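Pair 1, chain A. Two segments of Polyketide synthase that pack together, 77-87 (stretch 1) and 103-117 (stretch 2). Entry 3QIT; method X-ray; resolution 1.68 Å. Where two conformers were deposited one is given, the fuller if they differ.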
# COMPACT_ATOMS: atom_id res chain seq x y z
N SER A 77 -3.67 0.04 -3.85
CA SER A 77 -4.34 0.24 -2.57
C SER A 77 -5.22 1.47 -2.72
O SER A 77 -4.99 2.29 -3.63
CB SER A 77 -3.32 0.46 -1.45
OG SER A 77 -2.56 1.66 -1.66
N SER A 78 -6.21 1.61 -1.83
CA SER A 78 -7.02 2.83 -1.82
C SER A 78 -6.14 4.07 -1.61
O SER A 78 -6.40 5.11 -2.21
CB SER A 78 -8.12 2.76 -0.76
OG SER A 78 -7.59 2.33 0.48
N LEU A 79 -5.12 3.96 -0.76
CA LEU A 79 -4.22 5.11 -0.50
C LEU A 79 -3.48 5.55 -1.78
O LEU A 79 -3.38 6.74 -2.08
CB LEU A 79 -3.21 4.82 0.61
CG LEU A 79 -2.28 6.00 0.98
CD1 LEU A 79 -3.05 7.17 1.62
CD2 LEU A 79 -1.14 5.56 1.90
N THR A 80 -2.94 4.59 -2.53
CA THR A 80 -2.36 4.88 -3.84
C THR A 80 -3.34 5.58 -4.76
O THR A 80 -3.01 6.61 -5.35
CB THR A 80 -1.83 3.61 -4.51
OG1 THR A 80 -0.69 3.13 -3.77
CG2 THR A 80 -1.44 3.88 -5.97
N PHE A 81 -4.57 5.05 -4.90
CA PHE A 81 -5.55 5.77 -5.73
C PHE A 81 -5.87 7.16 -5.20
O PHE A 81 -6.09 8.10 -5.99
CB PHE A 81 -6.86 4.96 -5.88
CG PHE A 81 -6.68 3.65 -6.63
CD1 PHE A 81 -5.94 3.59 -7.82
CD2 PHE A 81 -7.31 2.49 -6.19
CE1 PHE A 81 -5.79 2.41 -8.52
CE2 PHE A 81 -7.15 1.28 -6.89
CZ PHE A 81 -6.40 1.24 -8.06
N LEU A 82 -5.94 7.31 -3.88
CA LEU A 82 -6.21 8.63 -3.31
C LEU A 82 -5.08 9.60 -3.61
O LEU A 82 -5.32 10.75 -3.96
CB LEU A 82 -6.43 8.52 -1.80
CG LEU A 82 -7.80 7.99 -1.44
CD1 LEU A 82 -7.89 7.80 0.08
CD2 LEU A 82 -8.90 8.91 -1.95
N ALA A 83 -3.83 9.14 -3.50
CA ALA A 83 -2.69 9.99 -3.81
C ALA A 83 -2.71 10.39 -5.28
O ALA A 83 -2.29 11.50 -5.64
CB ALA A 83 -1.35 9.26 -3.44
N GLN A 84 -3.10 9.46 -6.15
CA GLN A 84 -3.19 9.70 -7.58
C GLN A 84 -4.23 10.80 -7.84
O GLN A 84 -3.98 11.71 -8.62
CB GLN A 84 -3.61 8.41 -8.32
CG GLN A 84 -3.67 8.57 -9.84
CD GLN A 84 -4.35 7.39 -10.56
OE1 GLN A 84 -4.65 6.34 -9.97
NE2 GLN A 84 -4.58 7.57 -11.85
N ILE A 85 -5.41 10.67 -7.22
CA ILE A 85 -6.46 11.70 -7.40
C ILE A 85 -6.01 13.09 -6.85
O ILE A 85 -6.22 14.11 -7.49
CB ILE A 85 -7.81 11.27 -6.81
CG1 ILE A 85 -8.35 10.08 -7.58
CG2 ILE A 85 -8.84 12.44 -6.84
CD1 ILE A 85 -9.42 9.32 -6.84
N ASP A 86 -5.37 13.10 -5.68
CA ASP A 86 -4.78 14.34 -5.11
C ASP A 86 -3.80 14.96 -6.11
O ASP A 86 -3.81 16.18 -6.34
CB ASP A 86 -4.07 14.03 -3.80
CG ASP A 86 -3.91 15.25 -2.87
OD1 ASP A 86 -4.75 16.18 -2.91
OD2 ASP A 86 -2.96 15.24 -2.06
N ARG A 87 -2.94 14.14 -6.71
CA ARG A 87 -2.01 14.64 -7.72
C ARG A 87 -2.73 15.28 -8.92
O ARG A 87 -2.31 16.33 -9.40
CB ARG A 87 -1.08 13.51 -8.19
CG ARG A 87 -0.10 13.94 -9.28
CD ARG A 87 0.86 15.00 -8.73
NE ARG A 87 1.78 15.48 -9.76
CZ ARG A 87 1.52 16.51 -10.56
NH1 ARG A 87 0.37 17.18 -10.45
NH2 ARG A 87 2.43 16.89 -11.45
N SER A 103 -19.56 4.46 -7.68
CA SER A 103 -19.20 3.21 -6.93
C SER A 103 -17.88 3.33 -6.16
O SER A 103 -17.77 4.20 -5.29
CB SER A 103 -19.23 2.01 -7.87
OG SER A 103 -19.21 0.81 -7.10
N MET A 104 -16.86 2.48 -6.43
CA MET A 104 -15.53 2.74 -5.82
C MET A 104 -15.03 4.19 -6.02
O MET A 104 -14.39 4.76 -5.13
CB MET A 104 -14.45 1.76 -6.31
CG MET A 104 -13.09 2.01 -5.63
SD MET A 104 -11.79 0.91 -6.26
CE MET A 104 -11.45 1.70 -7.83
N GLY A 105 -15.31 4.76 -7.19
CA GLY A 105 -14.94 6.14 -7.44
C GLY A 105 -15.66 7.13 -6.53
O GLY A 105 -15.11 8.16 -6.20
N ALA A 106 -16.88 6.81 -6.13
CA ALA A 106 -17.61 7.64 -5.17
C ALA A 106 -16.97 7.55 -3.79
O ALA A 106 -16.85 8.56 -3.10
CB ALA A 106 -19.08 7.20 -5.11
N MET A 107 -16.53 6.35 -3.40
CA MET A 107 -15.80 6.17 -2.14
C MET A 107 -14.52 7.02 -2.19
O MET A 107 -14.25 7.77 -1.27
CB MET A 107 -15.43 4.69 -1.90
CG MET A 107 -14.65 4.45 -0.60
SD MET A 107 -12.87 4.79 -0.73
CE MET A 107 -12.29 3.49 -1.83
N LEU A 108 -13.77 6.93 -3.29
CA LEU A 108 -12.54 7.74 -3.41
C LEU A 108 -12.83 9.24 -3.39
O LEU A 108 -12.08 10.01 -2.78
CB LEU A 108 -11.72 7.37 -4.66
CG LEU A 108 -11.13 5.95 -4.57
CD1 LEU A 108 -10.73 5.46 -5.99
CD2 LEU A 108 -9.92 5.90 -3.64
N ALA A 109 -13.91 9.63 -4.04
CA ALA A 109 -14.35 11.01 -4.06
C ALA A 109 -14.66 11.50 -2.65
O ALA A 109 -14.28 12.61 -2.30
CB ALA A 109 -15.55 11.19 -4.97
N THR A 110 -15.32 10.67 -1.84
CA THR A 110 -15.61 11.10 -0.45
C THR A 110 -14.33 11.32 0.35
O THR A 110 -14.23 12.24 1.16
CB THR A 110 -16.54 10.14 0.36
OG1 THR A 110 -15.91 8.86 0.57
CG2 THR A 110 -17.87 9.94 -0.34
N ALA A 111 -13.35 10.47 0.13
CA ALA A 111 -12.11 10.59 0.87
C ALA A 111 -11.36 11.85 0.46
O ALA A 111 -10.92 12.62 1.32
CB ALA A 111 -11.26 9.34 0.70
N ILE A 112 -11.30 12.11 -0.83
CA ILE A 112 -10.57 13.32 -1.26
C ILE A 112 -11.29 14.61 -0.84
O ILE A 112 -10.64 15.57 -0.44
CB ILE A 112 -10.15 13.28 -2.75
CG1 ILE A 112 -8.97 14.24 -3.00
CG2 ILE A 112 -11.28 13.66 -3.65
CD1 ILE A 112 -7.63 13.75 -2.47
N ALA A 113 -12.63 14.59 -0.86
CA ALA A 113 -13.44 15.73 -0.39
C ALA A 113 -13.27 15.96 1.10
O ALA A 113 -13.36 17.08 1.56
CB ALA A 113 -14.93 15.54 -0.75
N SER A 114 -13.01 14.88 1.84
CA SER A 114 -12.78 15.00 3.29
C SER A 114 -11.43 15.64 3.58
O SER A 114 -11.29 16.39 4.56
CB SER A 114 -12.94 13.65 4.00
OG SER A 114 -11.80 12.80 3.85
N VAL A 115 -10.46 15.38 2.71
CA VAL A 115 -9.08 15.88 2.83
C VAL A 115 -8.89 17.29 2.25
O VAL A 115 -8.17 18.11 2.82
CB VAL A 115 -8.08 14.89 2.20
CG1 VAL A 115 -6.65 15.48 2.12
CG2 VAL A 115 -8.07 13.58 2.97
N ARG A 116 -9.52 17.56 1.10
CA ARG A 116 -9.35 18.82 0.39
C ARG A 116 -10.69 19.55 0.20
O ARG A 116 -11.05 19.90 -0.93
CB ARG A 116 -8.75 18.57 -0.99
CG ARG A 116 -7.48 17.70 -1.02
CD ARG A 116 -6.34 18.39 -0.30
NE ARG A 116 -5.09 17.62 -0.40
CZ ARG A 116 -4.10 17.66 0.49
NH1 ARG A 116 -4.20 18.39 1.60
NH2 ARG A 116 -3.01 16.92 0.28
N PRO A 117 -11.43 19.79 1.29
CA PRO A 117 -12.76 20.39 1.11
C PRO A 117 -12.78 21.73 0.38
O PRO A 117 -13.73 22.01 -0.35
CB PRO A 117 -13.27 20.56 2.56
CG PRO A 117 -12.05 20.57 3.39
CD PRO A 117 -11.14 19.57 2.72

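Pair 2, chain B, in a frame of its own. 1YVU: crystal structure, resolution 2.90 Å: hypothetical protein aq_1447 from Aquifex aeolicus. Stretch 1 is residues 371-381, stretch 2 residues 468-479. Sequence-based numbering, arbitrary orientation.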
# COMPACT_ATOMS: atom_id res chain seq x y z
N GLU B 371 37.69 12.78 -5.31
CA GLU B 371 37.89 12.94 -6.75
C GLU B 371 36.52 13.08 -7.45
O GLU B 371 36.33 13.94 -8.31
CB GLU B 371 38.61 11.72 -7.31
CG GLU B 371 40.00 11.96 -7.87
CD GLU B 371 40.54 10.72 -8.58
OE1 GLU B 371 39.74 10.01 -9.24
OE2 GLU B 371 41.75 10.43 -8.48
N PHE B 372 35.57 12.27 -6.97
CA PHE B 372 34.19 12.21 -7.45
C PHE B 372 33.37 13.44 -7.09
O PHE B 372 32.65 13.98 -7.93
CB PHE B 372 33.53 10.96 -6.88
CG PHE B 372 32.17 10.70 -7.41
CD1 PHE B 372 31.99 10.28 -8.73
CD2 PHE B 372 31.05 10.86 -6.57
CE1 PHE B 372 30.71 10.02 -9.23
CE2 PHE B 372 29.77 10.61 -7.04
CZ PHE B 372 29.59 10.18 -8.38
N LEU B 373 33.48 13.86 -5.84
CA LEU B 373 32.78 15.03 -5.34
C LEU B 373 33.21 16.24 -6.14
O LEU B 373 32.39 17.08 -6.48
CB LEU B 373 33.11 15.26 -3.87
CG LEU B 373 32.40 16.42 -3.18
CD1 LEU B 373 31.13 15.96 -2.53
CD2 LEU B 373 33.33 16.98 -2.14
N LYS B 374 34.48 16.27 -6.50
CA LYS B 374 35.05 17.36 -7.28
C LYS B 374 34.52 17.35 -8.70
O LYS B 374 34.13 18.40 -9.21
CB LYS B 374 36.58 17.31 -7.22
CG LYS B 374 37.11 17.77 -5.86
CD LYS B 374 38.59 17.68 -5.66
CE LYS B 374 38.89 18.17 -4.24
NZ LYS B 374 40.32 18.12 -3.77
N GLU B 375 34.38 16.16 -9.29
CA GLU B 375 33.86 16.00 -10.65
C GLU B 375 32.39 16.37 -10.75
O GLU B 375 31.94 16.93 -11.76
CB GLU B 375 34.10 14.60 -11.19
CG GLU B 375 35.52 14.40 -11.71
CD GLU B 375 35.84 12.97 -12.12
OE1 GLU B 375 34.94 12.09 -12.18
OE2 GLU B 375 37.04 12.72 -12.38
N LEU B 376 31.67 16.08 -9.66
CA LEU B 376 30.24 16.40 -9.48
C LEU B 376 30.08 17.90 -9.51
O LEU B 376 29.43 18.44 -10.41
CB LEU B 376 29.76 15.93 -8.12
CG LEU B 376 29.07 14.60 -8.04
CD1 LEU B 376 29.76 13.61 -8.92
CD2 LEU B 376 29.09 14.15 -6.59
N ILE B 377 30.75 18.54 -8.53
CA ILE B 377 30.78 19.98 -8.36
C ILE B 377 31.08 20.65 -9.70
O ILE B 377 30.40 21.61 -10.08
CB ILE B 377 31.85 20.40 -7.27
CG1 ILE B 377 31.31 20.10 -5.88
CG2 ILE B 377 32.22 21.88 -7.35
CD1 ILE B 377 32.35 20.27 -4.82
N ASN B 378 32.00 20.05 -10.48
CA ASN B 378 32.32 20.64 -11.76
C ASN B 378 31.26 20.44 -12.81
O ASN B 378 30.92 21.39 -13.53
CB ASN B 378 33.70 20.26 -12.27
CG ASN B 378 34.35 21.40 -13.03
OD1 ASN B 378 34.83 22.37 -12.43
ND2 ASN B 378 34.28 21.34 -14.36
N PHE B 379 30.65 19.25 -12.83
CA PHE B 379 29.60 18.95 -13.79
C PHE B 379 28.43 19.92 -13.66
O PHE B 379 27.95 20.50 -14.65
CB PHE B 379 29.11 17.51 -13.62
CG PHE B 379 28.41 16.98 -14.83
CD1 PHE B 379 29.13 16.76 -16.03
CD2 PHE B 379 27.04 16.70 -14.81
CE1 PHE B 379 28.50 16.26 -17.20
CE2 PHE B 379 26.39 16.21 -15.96
CZ PHE B 379 27.12 15.99 -17.17
N LEU B 380 28.06 20.20 -12.40
CA LEU B 380 26.96 21.09 -12.05
C LEU B 380 27.28 22.59 -12.19
O LEU B 380 26.36 23.39 -12.41
CB LEU B 380 26.45 20.80 -10.62
CG LEU B 380 26.05 19.39 -10.14
CD1 LEU B 380 25.56 19.47 -8.72
CD2 LEU B 380 24.97 18.76 -11.00
N LYS B 381 28.56 22.95 -12.05
CA LYS B 381 29.02 24.35 -12.16
C LYS B 381 28.84 24.81 -13.59
O LYS B 381 28.28 25.88 -13.86
CB LYS B 381 30.49 24.46 -11.77
CG LYS B 381 30.71 25.08 -10.40
CD LYS B 381 32.18 25.04 -9.94
CE LYS B 381 32.32 25.62 -8.53
NZ LYS B 381 33.51 25.07 -7.83
N PHE B 468 28.25 7.24 -15.37
CA PHE B 468 26.83 6.95 -15.17
C PHE B 468 26.40 7.31 -13.80
O PHE B 468 25.30 7.82 -13.63
CB PHE B 468 26.49 5.49 -15.44
CG PHE B 468 26.92 4.99 -16.78
CD1 PHE B 468 27.24 5.89 -17.85
CD2 PHE B 468 27.10 3.61 -16.98
CE1 PHE B 468 27.75 5.42 -19.08
CE2 PHE B 468 27.61 3.12 -18.22
CZ PHE B 468 27.94 4.02 -19.26
N VAL B 469 27.29 7.09 -12.83
CA VAL B 469 27.04 7.43 -11.43
C VAL B 469 26.96 8.94 -11.32
O VAL B 469 26.01 9.46 -10.78
CB VAL B 469 28.14 6.92 -10.49
CG1 VAL B 469 27.71 7.09 -9.02
CG2 VAL B 469 28.46 5.46 -10.81
N LEU B 470 27.92 9.61 -11.96
CA LEU B 470 28.00 11.07 -12.01
C LEU B 470 26.69 11.61 -12.59
O LEU B 470 26.09 12.50 -12.03
CB LEU B 470 29.17 11.48 -12.89
CG LEU B 470 29.59 12.93 -13.19
CD1 LEU B 470 30.63 13.36 -12.21
CD2 LEU B 470 30.20 13.02 -14.62
N LEU B 471 26.20 10.96 -13.65
CA LEU B 471 24.94 11.37 -14.28
C LEU B 471 23.73 11.07 -13.43
O LEU B 471 22.89 11.95 -13.21
CB LEU B 471 24.79 10.78 -15.69
CG LEU B 471 25.69 11.53 -16.69
CD1 LEU B 471 25.74 10.79 -17.97
CD2 LEU B 471 25.22 12.94 -16.94
N ASN B 472 23.70 9.84 -12.89
CA ASN B 472 22.62 9.37 -12.03
C ASN B 472 22.46 10.36 -10.89
O ASN B 472 21.38 10.96 -10.72
CB ASN B 472 22.93 7.96 -11.49
CG ASN B 472 21.75 7.32 -10.73
OD1 ASN B 472 21.15 7.93 -9.84
ND2 ASN B 472 21.45 6.06 -11.06
N VAL B 473 23.60 10.70 -10.30
CA VAL B 473 23.65 11.63 -9.18
C VAL B 473 23.24 13.06 -9.59
O VAL B 473 22.40 13.66 -8.92
CB VAL B 473 25.07 11.56 -8.51
CG1 VAL B 473 25.33 12.70 -7.54
CG2 VAL B 473 25.22 10.20 -7.81
N ALA B 474 23.78 13.53 -10.72
CA ALA B 474 23.53 14.86 -11.28
C ALA B 474 22.06 15.19 -11.38
O ALA B 474 21.59 16.12 -10.72
CB ALA B 474 24.17 14.97 -12.69
N GLU B 475 21.34 14.33 -12.12
CA GLU B 475 19.89 14.40 -12.36
C GLU B 475 19.09 14.50 -11.07
O GLU B 475 18.17 15.30 -10.98
CB GLU B 475 19.45 13.14 -13.14
CG GLU B 475 17.93 12.98 -13.43
CD GLU B 475 17.55 11.60 -13.97
OE1 GLU B 475 18.08 10.56 -13.50
OE2 GLU B 475 16.68 11.56 -14.87
N GLN B 476 19.51 13.71 -10.07
CA GLN B 476 18.84 13.67 -8.77
C GLN B 476 19.09 14.85 -7.84
O GLN B 476 18.17 15.27 -7.14
CB GLN B 476 19.19 12.40 -8.04
CG GLN B 476 18.41 11.23 -8.45
CD GLN B 476 18.71 10.09 -7.52
OE1 GLN B 476 19.71 9.37 -7.69
NE2 GLN B 476 17.89 9.95 -6.47
N VAL B 477 20.33 15.36 -7.80
CA VAL B 477 20.70 16.53 -6.99
C VAL B 477 20.00 17.77 -7.53
O VAL B 477 19.65 18.67 -6.76
CB VAL B 477 22.24 16.72 -7.00
CG1 VAL B 477 22.66 18.16 -6.69
CG2 VAL B 477 22.87 15.77 -5.99
N LEU B 478 19.80 17.81 -8.85
CA LEU B 478 19.13 18.91 -9.51
C LEU B 478 17.65 18.99 -9.12
O LEU B 478 17.15 20.05 -8.72
CB LEU B 478 19.27 18.77 -11.01
CG LEU B 478 20.67 19.02 -11.56
CD1 LEU B 478 20.68 18.65 -13.01
CD2 LEU B 478 21.08 20.47 -11.34
N ALA B 479 17.01 17.83 -9.12
CA ALA B 479 15.60 17.71 -8.76
C ALA B 479 15.35 18.11 -7.32
O ALA B 479 14.44 18.91 -7.04
CB ALA B 479 15.16 16.28 -8.99

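Two helix pairs with one backbone geometry and different side chains. In pair 1 (polyketide synthase) helix 78-87 crosses helix 104-115 at -63°, with the axes 10.0 Å apart at closest approach; in pair 2 (aq_1447) helix 371-381 crosses helix 468-479 at -54° and 10.4 Å. The backbones superpose with an RMSD of 0.4 Å over 14 central residues, and the buried surfaces are nearly equal, 501 and 509 Å². The nearest CA atoms belong to matched residues: Leu A82 and Leu A108 are 6.4 Å apart (CA to CA), Leu B376 and Leu B470 6.3 Å.

The central knob is a leucine in both. Leu A108 sits among Ser A78, Phe A81, Leu A82 and Ile A85; its match, Leu B470, sits among Phe B372, Glu B375, Leu B376 and Phe B379. Their rotamers differ: Leu A108 has chi1 m and chi2 t and its CA-to-CB bond points toward the other helix, whereas Leu B470 has chi1 t and chi2 93°, starts sideways and brings its end nearer. Beside the knob, the matched leucines meet it methyl to methyl, Leu A82 CD2 to Leu A108 CD2 at 3.6 Å and Leu B376 CD1 to Leu B470 CD1 at 3.4 Å.

The other walls of the hole are built differently. Ser A78 offers its backbone, with O 3.9 Å from Leu A108 CD2; the matching Phe B372 instead extends a ring, whose CZ lies 3.7 Å from Val B469 CG1 and whose edge faces Leu B470 N. At the Val B469 position pair 1 has Met A107, whose CE comes within 4.4 Å of Ser A78 CB, so a long side chain meets a small one in pair 1 and a short one meets a ring in pair 2. Phe A81 and Glu B375 both point toward the partner helix and both use CB against the knob: Phe A81 CB is 3.9 Å from Leu A108 CD1, Glu B375 CB 3.8 Å from Leu B470 CD1.

Ile A85 places CD1 3.7 Å from Leu A108 CB; the matching Phe B379 lays one face of its ring over Leu B470 CD2, 4.1 Å from CD1 of the ring, and reaches on to Leu B471 CD2 with CZ at 3.6 Å. Ala A109, matched to Leu B471, makes no such contact. Ala A111 CB packs 3.6 Å from Leu A82 CD2, and the larger Val B473 uses CG1 at 4.1 Å from Leu B376 CD2. Next along, Ile A112 CG2 lies 4.2 Å from Ile A85 CG2, while the smaller Ala B474 has CB 4.0 Å from Phe B379 CD2: two isoleucines share the space in pair 1, a phenylalanine and an alanine in pair 2. Val A115 and Val B477 match and both point toward the partner helix, but Val A115 CG1 comes no nearer than 5.4 Å, to Asp A86 OD1, whereas Val B477 CG1 lies 3.8 Å from Leu B380 CD1.

The sharpest chemical difference is Asp A86 with Arg A116, a two-pronged salt bridge (NE to OD1 and NH2 to OD2, both 2.9 Å). The matched Leu B380 and Leu B478 make a plain apolar contact, closest at 4.3 Å from Leu B380 CD2 to Leu B478 CD2.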